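Local coordinates for Baccell_00875 (Bacteroides cellulosilyticus DSM 14838, PDB 5NO8), which probably cleaves the rhamnose cap from plant arabinogalactan proteins as a polysaccharide lyase, acting at the bond between L-rhamnose and glucuronic acid, at residues Trp72-Phe77 against Val103-Gly108; Leu402-Leu407 against Val454-Phe459; Ser584-Glu589 against Glu671-Tyr676. All blocks are in the same frame, centred on the assembly; numbering follows the deposited sequence.

Contact 1: residues Trp72-Phe77 against Val103-Gly108; sequences WGLGYF and VLYREG
The Phe-77 ring turns its edge to Glu-107: the carbonyl O of Glu-107 lies in the plane of the ring, 3.7 Å from Phe-77 CZ, while Glu-107 CB meets the same corner at 3.8 Å. Leu-74 comes obliquely to the hydroxyl end of the Tyr-105 ring, through one methyl: CD2 lies 3.4 Å from Tyr-105 OH and 3.9 Å from Tyr-105 CZ. The two side chains cross at about a right angle, and CD2 is the leucine atom that touches. Tyr-105 OH is hydrogen-bonded to the carbonyl O of Thr-37, which anchors the far end of the ring beside that methyl. Of the Glu-107 side chain only CB touches Phe-77; with CG beside the backbone N (chi1 -60°) and a bend at chi2, the chain carries the carboxylate away to a salt bridge with Arg-88. No hydrogen bond joins the two segments. The contact thus ties two beta-sheets face to face: strand 75-81 lies in one, between strands 84-90 and 137-145, and strand 102-107 in the other, between 95-96 and 110-119, while Trp-90 of strand 84-90 also packs on Phe-77, Tyr-105 and Glu-107.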
loop_
_atom_site.group_PDB
_atom_site.type_symbol
_atom_site.label_atom_id
_atom_site.label_comp_id
_atom_site.label_asym_id
_atom_site.label_seq_id
_atom_site.Cartn_x
_atom_site.Cartn_y
_atom_site.Cartn_z
ATOM N N TRP A 72 -6.475 -20.738 -10.911
ATOM C CA TRP A 72 -5.888 -21.095 -9.612
ATOM C C TRP A 72 -5.332 -22.502 -9.659
ATOM O O TRP A 72 -6.048 -23.479 -10.001
ATOM C CB TRP A 72 -6.957 -21.007 -8.522
ATOM C CG TRP A 72 -6.500 -21.396 -7.180
ATOM C CD1 TRP A 72 -6.129 -22.643 -6.776
ATOM C CD2 TRP A 72 -6.399 -20.563 -6.037
ATOM N NE1 TRP A 72 -5.790 -22.638 -5.457
ATOM C CE2 TRP A 72 -5.970 -21.373 -4.972
ATOM C CE3 TRP A 72 -6.653 -19.210 -5.795
ATOM C CZ2 TRP A 72 -5.722 -20.864 -3.701
ATOM C CZ3 TRP A 72 -6.436 -18.716 -4.516
ATOM C CH2 TRP A 72 -5.967 -19.531 -3.498
ATOM N N GLY A 73 -4.059 -22.652 -9.312
ATOM C CA GLY A 73 -3.461 -23.980 -9.290
ATOM C C GLY A 73 -2.638 -24.321 -10.510
ATOM O O GLY A 73 -1.863 -25.297 -10.480
ATOM N N LEU A 74 -2.792 -23.545 -11.579
ATOM C CA LEU A 74 -1.894 -23.587 -12.693
ATOM C C LEU A 74 -0.650 -22.788 -12.329
ATOM O O LEU A 74 -0.594 -22.149 -11.276
ATOM C CB LEU A 74 -2.537 -23.087 -13.973
ATOM C CG LEU A 74 -3.829 -23.833 -14.350
ATOM C CD1 LEU A 74 -4.319 -23.274 -15.671
ATOM C CD2 LEU A 74 -3.651 -25.349 -14.382
ATOM N N GLY A 75 0.370 -22.883 -13.153
ATOM C CA GLY A 75 1.623 -22.196 -12.810
ATOM C C GLY A 75 2.677 -22.380 -13.850
ATOM O O GLY A 75 2.385 -22.757 -14.990
ATOM N N TYR A 76 3.910 -22.102 -13.453
ATOM C CA TYR A 76 5.038 -22.088 -14.362
ATOM C C TYR A 76 6.361 -22.248 -13.643
ATOM O O TYR A 76 6.451 -22.110 -12.433
ATOM C CB TYR A 76 5.032 -20.778 -15.192
ATOM C CG TYR A 76 5.009 -19.521 -14.345
ATOM C CD1 TYR A 76 6.177 -18.990 -13.831
ATOM C CD2 TYR A 76 3.807 -18.867 -14.054
ATOM C CE1 TYR A 76 6.146 -17.842 -13.056
ATOM C CE2 TYR A 76 3.763 -17.725 -13.253
ATOM C CZ TYR A 76 4.950 -17.210 -12.776
ATOM O OH TYR A 76 4.928 -16.088 -12.003
ATOM N N PHE A 77 7.392 -22.566 -14.413
ATOM C CA PHE A 77 8.742 -22.663 -13.891
ATOM C C PHE A 77 9.689 -22.602 -15.061
ATOM O O PHE A 77 9.313 -22.889 -16.213
ATOM C CB PHE A 77 8.954 -23.960 -13.089
ATOM C CG PHE A 77 8.670 -25.207 -13.880
ATOM C CD1 PHE A 77 9.613 -25.714 -14.750
ATOM C CD2 PHE A 77 7.446 -25.845 -13.788
ATOM C CE1 PHE A 77 9.358 -26.858 -15.504
ATOM C CE2 PHE A 77 7.198 -26.990 -14.539
ATOM C CZ PHE A 77 8.148 -27.484 -15.393
ATOM N N VAL A 103 -5.020 -33.888 -9.795
ATOM C CA VAL A 103 -4.652 -33.426 -11.114
ATOM C C VAL A 103 -3.151 -33.626 -11.285
ATOM O O VAL A 103 -2.353 -33.252 -10.402
ATOM C CB VAL A 103 -5.032 -31.941 -11.337
ATOM C CG1 VAL A 103 -5.005 -31.609 -12.807
ATOM C CG2 VAL A 103 -6.434 -31.614 -10.794
ATOM N N LEU A 104 -2.766 -34.232 -12.400
ATOM C CA LEU A 104 -1.387 -34.531 -12.694
ATOM C C LEU A 104 -0.992 -33.883 -14.001
ATOM O O LEU A 104 -1.666 -34.052 -15.031
ATOM C CB LEU A 104 -1.206 -36.049 -12.749
ATOM C CG LEU A 104 0.172 -36.626 -12.977
ATOM C CD1 LEU A 104 1.104 -36.173 -11.881
ATOM C CD2 LEU A 104 0.109 -38.159 -13.066
ATOM N N TYR A 105 0.128 -33.164 -13.973
ATOM C CA TYR A 105 0.709 -32.512 -15.151
ATOM C C TYR A 105 2.104 -33.039 -15.305
ATOM O O TYR A 105 2.757 -33.388 -14.309
ATOM C CB TYR A 105 0.786 -30.971 -14.972
ATOM C CG TYR A 105 -0.488 -30.295 -14.570
ATOM C CD1 TYR A 105 -0.908 -30.310 -13.232
ATOM C CD2 TYR A 105 -1.324 -29.678 -15.508
ATOM C CE1 TYR A 105 -2.083 -29.707 -12.844
ATOM C CE2 TYR A 105 -2.532 -29.070 -15.122
ATOM C CZ TYR A 105 -2.914 -29.106 -13.796
ATOM O OH TYR A 105 -4.084 -28.524 -13.358
ATOM N N ARG A 106 2.601 -33.066 -16.539
ATOM C CA ARG A 106 3.966 -33.473 -16.817
ATOM C C ARG A 106 4.508 -32.525 -17.865
ATOM O O ARG A 106 4.018 -32.486 -18.995
ATOM C CB ARG A 106 4.064 -34.931 -17.266
ATOM C CG ARG A 106 5.460 -35.415 -17.612
ATOM C CD ARG A 106 6.416 -35.497 -16.408
ATOM N NE ARG A 106 7.679 -36.028 -16.863
ATOM C CZ ARG A 106 8.015 -37.316 -16.920
ATOM N NH1 ARG A 106 7.222 -38.247 -16.440
ATOM N NH2 ARG A 106 9.199 -37.660 -17.404
ATOM N N GLU A 107 5.509 -31.755 -17.459
ATOM C CA GLU A 107 6.059 -30.695 -18.290
ATOM C C GLU A 107 7.551 -30.939 -18.367
ATOM O O GLU A 107 8.317 -30.624 -17.425
ATOM C CB GLU A 107 5.741 -29.324 -17.692
ATOM C CG GLU A 107 4.250 -29.001 -17.546
ATOM C CD GLU A 107 3.473 -28.978 -18.845
ATOM O OE1 GLU A 107 4.063 -28.637 -19.895
ATOM O OE2 GLU A 107 2.244 -29.268 -18.794
ATOM N N GLY A 108 7.965 -31.559 -19.469
ATOM C CA GLY A 108 9.359 -31.963 -19.617
ATOM C C GLY A 108 9.672 -33.015 -18.569
ATOM O O GLY A 108 8.912 -33.981 -18.388
#

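Contact 2: residues Leu402-Leu407 against Val454-Phe459; sequences LVKQYL and VAELYF. With GOL (glycerol), chain F.
Two helices of the C-terminal helical domain, 396-409 and 448-465, meet here and hold a glycerol, probably from the crystallisation liquor, between Lys-404 and Glu-456. The apolar contact is slight: Val-403 CG2 approaches Leu-457 CD1 tip to tip at 4.2 Å. Beside it the polar ends are joined through the ligand. Lys-404 NZ donates to glycerol O1 at 2.8 Å, and O1 in turn donates to Glu-456 OE2 at 2.6 Å. Glycerol O2 donates to the other carboxylate oxygen, Glu-456 OE1, at 2.7 Å, so two neighbouring hydroxyls span the carboxylate. Lys-404 NZ and Glu-456 OE2 are themselves 4.5 Å apart, beyond a salt bridge, though the opposite charges probably still attract. The two segments run in the same direction, with helix 412-429 between them in sequence, a layout consistent with the alpha/alpha barrels of many polysaccharide lyases. The lysine is extended beyond CG and also donates to the carbonyl O of Val-685 and to O of Leu-694, the C-terminal residue. Glu-456 OE2 takes a further bond from Gln-460 NE2, one turn on. An alanine in place of Glu-456 would probably leave glycerol O1 and O2 without their acceptor and take one nearby negative charge from the Lys-404 ammonium. Gln-550 and Tyr-624 reach the glycerol from other helices of the domain.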
loop_
_atom_site.group_PDB
_atom_site.type_symbol
_atom_site.label_atom_id
_atom_site.label_comp_id
_atom_site.label_asym_id
_atom_site.label_seq_id
_atom_site.Cartn_x
_atom_site.Cartn_y
_atom_site.Cartn_z
ATOM N N LEU A 402 7.800 22.057 3.721
ATOM C CA LEU A 402 8.762 23.102 4.113
ATOM C C LEU A 402 8.190 24.091 5.130
ATOM O O LEU A 402 8.926 24.517 6.028
ATOM C CB LEU A 402 9.383 23.807 2.935
ATOM C CG LEU A 402 10.663 23.184 2.383
ATOM C CD1 LEU A 402 10.544 21.710 2.014
ATOM C CD2 LEU A 402 11.175 23.992 1.210
ATOM N N VAL A 403 6.895 24.412 5.033
ATOM C CA VAL A 403 6.247 25.220 6.085
ATOM C C VAL A 403 6.289 24.529 7.440
ATOM O O VAL A 403 6.634 25.150 8.442
ATOM C CB VAL A 403 4.759 25.546 5.795
ATOM C CG1 VAL A 403 4.163 26.309 6.974
ATOM C CG2 VAL A 403 4.631 26.341 4.528
ATOM N N LYS A 404 5.903 23.253 7.500
ATOM C CA LYS A 404 5.847 22.573 8.780
ATOM C C LYS A 404 7.256 22.525 9.386
ATOM O O LYS A 404 7.416 22.765 10.574
ATOM C CB LYS A 404 5.229 21.179 8.666
ATOM C CG LYS A 404 3.747 21.250 8.360
ATOM C CD LYS A 404 3.074 19.903 8.459
ATOM C CE LYS A 404 1.616 20.019 8.054
ATOM N NZ LYS A 404 0.889 18.789 8.434
ATOM N N GLN A 405 8.253 22.260 8.556
ATOM C CA GLN A 405 9.635 22.213 9.035
ATOM C C GLN A 405 10.117 23.632 9.454
ATOM O O GLN A 405 10.829 23.786 10.443
ATOM C CB GLN A 405 10.579 21.623 7.993
ATOM C CG GLN A 405 11.994 21.358 8.517
ATOM C CD GLN A 405 12.135 20.214 9.519
ATOM O OE1 GLN A 405 11.172 19.658 10.043
ATOM N NE2 GLN A 405 13.383 19.888 9.821
ATOM N N TYR A 406 9.693 24.655 8.739
ATOM C CA TYR A 406 9.946 26.024 9.163
ATOM C C TYR A 406 9.358 26.308 10.533
ATOM O O TYR A 406 10.012 26.930 11.395
ATOM C CB TYR A 406 9.421 27.031 8.120
ATOM C CG TYR A 406 9.598 28.422 8.666
ATOM C CD1 TYR A 406 10.830 29.057 8.582
ATOM C CD2 TYR A 406 8.578 29.038 9.366
ATOM C CE1 TYR A 406 11.029 30.316 9.158
ATOM C CE2 TYR A 406 8.755 30.296 9.938
ATOM C CZ TYR A 406 9.980 30.929 9.825
ATOM O OH TYR A 406 10.169 32.170 10.403
ATOM N N LEU A 407 8.135 25.864 10.783
ATOM C CA LEU A 407 7.490 26.151 12.060
ATOM C C LEU A 407 8.250 25.522 13.240
ATOM O O LEU A 407 8.198 26.050 14.360
ATOM C CB LEU A 407 6.022 25.721 12.057
ATOM C CG LEU A 407 5.121 26.495 11.089
ATOM C CD1 LEU A 407 3.743 25.849 11.066
ATOM C CD2 LEU A 407 5.047 27.959 11.493
ATOM N N VAL A 454 -3.475 23.670 -2.494
ATOM C CA VAL A 454 -3.184 25.097 -2.575
ATOM C C VAL A 454 -3.708 25.834 -1.347
ATOM O O VAL A 454 -3.000 26.656 -0.789
ATOM C CB VAL A 454 -3.728 25.733 -3.876
ATOM C CG1 VAL A 454 -3.675 27.268 -3.798
ATOM C CG2 VAL A 454 -2.905 25.260 -5.043
ATOM N N ALA A 455 -4.935 25.556 -0.927
ATOM C CA ALA A 455 -5.503 26.175 0.264
ATOM C C ALA A 455 -4.735 25.837 1.528
ATOM O O ALA A 455 -4.487 26.704 2.376
ATOM C CB ALA A 455 -6.940 25.760 0.438
ATOM N N GLU A 456 -4.358 24.571 1.663
ATOM C CA GLU A 456 -3.527 24.164 2.783
ATOM C C GLU A 456 -2.274 25.004 2.790
ATOM O O GLU A 456 -1.937 25.556 3.825
ATOM C CB GLU A 456 -3.158 22.677 2.711
ATOM C CG GLU A 456 -2.074 22.265 3.709
ATOM C CD GLU A 456 -2.502 21.345 4.832
ATOM O OE1 GLU A 456 -3.546 20.648 4.743
ATOM O OE2 GLU A 456 -1.737 21.287 5.834
ATOM N N LEU A 457 -1.600 25.121 1.656
ATOM C CA LEU A 457 -0.374 25.913 1.597
ATOM C C LEU A 457 -0.621 27.325 2.129
ATOM O O LEU A 457 0.133 27.824 2.982
ATOM C CB LEU A 457 0.230 25.965 0.201
ATOM C CG LEU A 457 1.441 26.888 0.048
ATOM C CD1 LEU A 457 2.665 26.351 0.793
ATOM C CD2 LEU A 457 1.800 27.148 -1.387
ATOM N N TYR A 458 -1.689 27.962 1.647
ATOM C CA TYR A 458 -1.949 29.353 2.045
ATOM C C TYR A 458 -2.229 29.487 3.530
ATOM O O TYR A 458 -1.654 30.364 4.177
ATOM C CB TYR A 458 -3.080 29.988 1.192
ATOM C CG TYR A 458 -2.801 30.167 -0.281
ATOM C CD1 TYR A 458 -1.523 30.301 -0.788
ATOM C CD2 TYR A 458 -3.863 30.255 -1.192
ATOM C CE1 TYR A 458 -1.296 30.485 -2.145
ATOM C CE2 TYR A 458 -3.649 30.449 -2.537
ATOM C CZ TYR A 458 -2.383 30.565 -3.017
ATOM O OH TYR A 458 -2.166 30.747 -4.354
ATOM N N PHE A 459 -3.053 28.619 4.107
ATOM C CA PHE A 459 -3.311 28.688 5.530
ATOM C C PHE A 459 -2.031 28.446 6.355
ATOM O O PHE A 459 -1.807 29.122 7.364
ATOM C CB PHE A 459 -4.391 27.717 5.965
ATOM C CG PHE A 459 -5.768 28.010 5.404
ATOM C CD1 PHE A 459 -6.364 29.259 5.560
ATOM C CD2 PHE A 459 -6.497 27.002 4.771
ATOM C CE1 PHE A 459 -7.650 29.496 5.073
ATOM C CE2 PHE A 459 -7.766 27.234 4.269
ATOM C CZ PHE A 459 -8.351 28.484 4.435
HETATM C C1 GOL F . -2.760 18.186 6.894
HETATM O O1 GOL F . -1.700 19.092 7.285
HETATM C C2 GOL F . -4.111 18.556 7.520
HETATM O O2 GOL F . -4.504 19.893 7.137
HETATM C C3 GOL F . -5.218 17.630 6.998
HETATM O O3 GOL F . -5.163 16.309 7.553
#

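Contact 3: residues Ser584-Glu589 against Glu671-Tyr676; sequences SYHLNE and EFYDPY
Tyr-673 points its hydroxyl at two neighbouring rings of the loop 584-589, and the closer side of the contact is with His-586, where NE2 stands 3.6 Å from Tyr-673 OH. That pair approaches obliquely and makes no hydrogen bond. It is backed within the loop, where Tyr-585 and His-586 lie partly over each other, with Tyr-585 CE2 3.4 Å above the imidazole plane, offset toward its rim. Tyr-585 CG sits between its backbone N and carbonyl carbon (chi1 64°), which folds the phenol back over the histidine. His-586 also meets the ring of Tyr-659, and Tyr-673 stands edge-to-face with Phe-650. The looser side lies between the two phenols. There Tyr-673 OH comes only within 4.1 Å of Tyr-585 CE2, at the ring edge, and one water bridges the hydroxyls, 2.7 Å from Tyr-585 OH and 2.6 Å from Tyr-673 OH. Each segment is shaped by a small turn: Ser-584 OG accepts from His-586 N in an ST turn, and Asp-674 OD1 from Tyr-676 N in an Asx turn. Tyr-673 lies on strand 672-677, an inner strand of a small antiparallel sheet, between 369-370 and 659-660, with a G1 beta bulge at Glu-671 and Phe-672 opposite Met-660.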
loop_
_atom_site.group_PDB
_atom_site.type_symbol
_atom_site.label_atom_id
_atom_site.label_comp_id
_atom_site.label_asym_id
_atom_site.label_seq_id
_atom_site.Cartn_x
_atom_site.Cartn_y
_atom_site.Cartn_z
ATOM N N SER A 584 6.853 -6.326 8.107
ATOM C CA SER A 584 7.727 -5.607 7.193
ATOM C C SER A 584 7.349 -4.132 7.266
ATOM O O SER A 584 6.183 -3.793 7.251
ATOM C CB SER A 584 7.532 -6.084 5.757
ATOM O OG SER A 584 8.260 -5.282 4.835
ATOM N N TYR A 585 8.344 -3.262 7.272
ATOM C CA TYR A 585 8.102 -1.826 7.197
ATOM C C TYR A 585 7.406 -1.428 5.885
ATOM O O TYR A 585 6.709 -0.443 5.844
ATOM C CB TYR A 585 9.368 -1.010 7.431
ATOM C CG TYR A 585 10.449 -1.200 6.392
ATOM C CD1 TYR A 585 11.394 -2.206 6.528
ATOM C CD2 TYR A 585 10.490 -0.408 5.239
ATOM C CE1 TYR A 585 12.378 -2.416 5.559
ATOM C CE2 TYR A 585 11.480 -0.575 4.291
ATOM C CZ TYR A 585 12.436 -1.568 4.472
ATOM O OH TYR A 585 13.407 -1.745 3.520
ATOM N N HIS A 586 7.551 -2.219 4.829
ATOM C CA HIS A 586 6.864 -1.928 3.579
ATOM C C HIS A 586 5.352 -2.106 3.673
ATOM O O HIS A 586 4.609 -1.481 2.891
ATOM C CB HIS A 586 7.380 -2.845 2.463
ATOM C CG HIS A 586 8.749 -2.499 1.985
ATOM N ND1 HIS A 586 9.863 -3.238 2.321
ATOM C CD2 HIS A 586 9.186 -1.497 1.201
ATOM C CE1 HIS A 586 10.931 -2.708 1.746
ATOM N NE2 HIS A 586 10.549 -1.648 1.063
ATOM N N LEU A 587 4.919 -3.005 4.551
ATOM C CA LEU A 587 3.544 -3.518 4.574
ATOM C C LEU A 587 2.761 -3.270 5.834
ATOM O O LEU A 587 1.532 -3.286 5.779
ATOM C CB LEU A 587 3.533 -5.039 4.351
ATOM C CG LEU A 587 4.301 -5.579 3.163
ATOM C CD1 LEU A 587 4.290 -7.104 3.160
ATOM C CD2 LEU A 587 3.740 -5.020 1.884
ATOM N N ASN A 588 3.423 -3.058 6.970
ATOM C CA ASN A 588 2.740 -3.135 8.256
ATOM C C ASN A 588 1.862 -1.896 8.458
ATOM O O ASN A 588 2.354 -0.788 8.584
ATOM C CB ASN A 588 3.728 -3.290 9.411
ATOM C CG ASN A 588 3.045 -3.727 10.677
ATOM O OD1 ASN A 588 2.797 -4.933 10.917
ATOM N ND2 ASN A 588 2.726 -2.779 11.491
ATOM N N GLU A 589 0.555 -2.105 8.435
ATOM C CA GLU A 589 -0.419 -1.014 8.444
ATOM C C GLU A 589 -0.264 -0.053 7.260
ATOM O O GLU A 589 -0.535 1.126 7.369
ATOM C CB GLU A 589 -0.419 -0.281 9.784
ATOM C CG GLU A 589 -0.701 -1.172 10.975
ATOM C CD GLU A 589 -1.281 -0.373 12.144
ATOM O OE1 GLU A 589 -0.457 0.096 12.962
ATOM O OE2 GLU A 589 -2.538 -0.206 12.213
ATOM N N GLU A 671 10.917 -4.757 -7.056
ATOM C CA GLU A 671 11.707 -4.592 -5.810
ATOM C C GLU A 671 12.681 -3.414 -5.929
ATOM O O GLU A 671 13.881 -3.546 -5.666
ATOM C CB GLU A 671 12.400 -5.888 -5.399
ATOM C CG GLU A 671 11.412 -7.029 -5.292
ATOM C CD GLU A 671 11.949 -8.244 -4.587
ATOM O OE1 GLU A 671 12.588 -9.078 -5.264
ATOM O OE2 GLU A 671 11.783 -8.330 -3.360
ATOM N N PHE A 672 12.167 -2.255 -6.301
ATOM C CA PHE A 672 13.012 -1.067 -6.388
ATOM C C PHE A 672 12.223 0.189 -6.018
ATOM O O PHE A 672 10.997 0.234 -6.118
ATOM C CB PHE A 672 13.633 -0.923 -7.798
ATOM C CG PHE A 672 12.627 -0.660 -8.877
ATOM C CD1 PHE A 672 12.136 0.604 -9.097
ATOM C CD2 PHE A 672 12.192 -1.681 -9.694
ATOM C CE1 PHE A 672 11.185 0.854 -10.067
ATOM C CE2 PHE A 672 11.259 -1.438 -10.680
ATOM C CZ PHE A 672 10.746 -0.175 -10.876
ATOM N N TYR A 673 12.974 1.206 -5.600
ATOM C CA TYR A 673 12.448 2.563 -5.415
ATOM C C TYR A 673 12.499 3.254 -6.750
ATOM O O TYR A 673 13.564 3.314 -7.392
ATOM C CB TYR A 673 13.304 3.345 -4.375
ATOM C CG TYR A 673 13.114 2.846 -2.988
ATOM C CD1 TYR A 673 12.012 3.214 -2.254
ATOM C CD2 TYR A 673 14.033 1.977 -2.401
ATOM C CE1 TYR A 673 11.798 2.726 -0.969
ATOM C CE2 TYR A 673 13.816 1.480 -1.118
ATOM C CZ TYR A 673 12.705 1.882 -0.404
ATOM O OH TYR A 673 12.470 1.409 0.864
ATOM N N ASP A 674 11.361 3.768 -7.195
ATOM C CA ASP A 674 11.349 4.526 -8.434
ATOM C C ASP A 674 12.297 5.730 -8.338
ATOM O O ASP A 674 12.335 6.395 -7.299
ATOM C CB ASP A 674 9.955 4.994 -8.786
ATOM C CG ASP A 674 9.889 5.532 -10.195
ATOM O OD1 ASP A 674 10.260 6.716 -10.371
ATOM O OD2 ASP A 674 9.544 4.725 -11.105
ATOM N N PRO A 675 13.097 5.976 -9.387
ATOM C CA PRO A 675 14.110 7.017 -9.298
ATOM C C PRO A 675 13.630 8.470 -9.375
ATOM O O PRO A 675 14.476 9.345 -9.320
ATOM C CB PRO A 675 15.038 6.703 -10.461
ATOM C CG PRO A 675 14.251 5.898 -11.403
ATOM C CD PRO A 675 13.282 5.129 -10.578
ATOM N N TYR A 676 12.330 8.726 -9.530
ATOM C CA TYR A 676 11.818 10.091 -9.425
ATOM C C TYR A 676 11.442 10.404 -7.993
ATOM O O TYR A 676 10.763 9.610 -7.349
ATOM C CB TYR A 676 10.556 10.349 -10.281
ATOM C CG TYR A 676 10.769 10.606 -11.768
ATOM C CD1 TYR A 676 12.040 10.784 -12.324
ATOM C CD2 TYR A 676 9.666 10.701 -12.624
ATOM C CE1 TYR A 676 12.209 11.043 -13.690
ATOM C CE2 TYR A 676 9.833 10.947 -13.990
ATOM C CZ TYR A 676 11.100 11.101 -14.510
ATOM O OH TYR A 676 11.293 11.331 -15.856
HETATM O O HOH W 1 14.469 0.478 2.300
#

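From the N terminus the chain first makes contact 1, which closes across 25 residues, just over half of them strand, and brings two sheets of the beta-rich N-terminal half together. After further sheets it enters the helical domain, where contact 2 closes across 46 residues, more than half of them helix. Contact 3 comes last and spans 81 residues, tying the loop before helix 596-600 to a strand near the C terminus. The three follow in series, none nesting or crossing. Contacts 1 and 2 lie on opposite sides of the chain's centre, their centres about 56 Å apart. The centre of contact 3 is about 9 Å from that of the chain, and Tyr-585 there meets strand 326-335, linking the helical domain to the sheets.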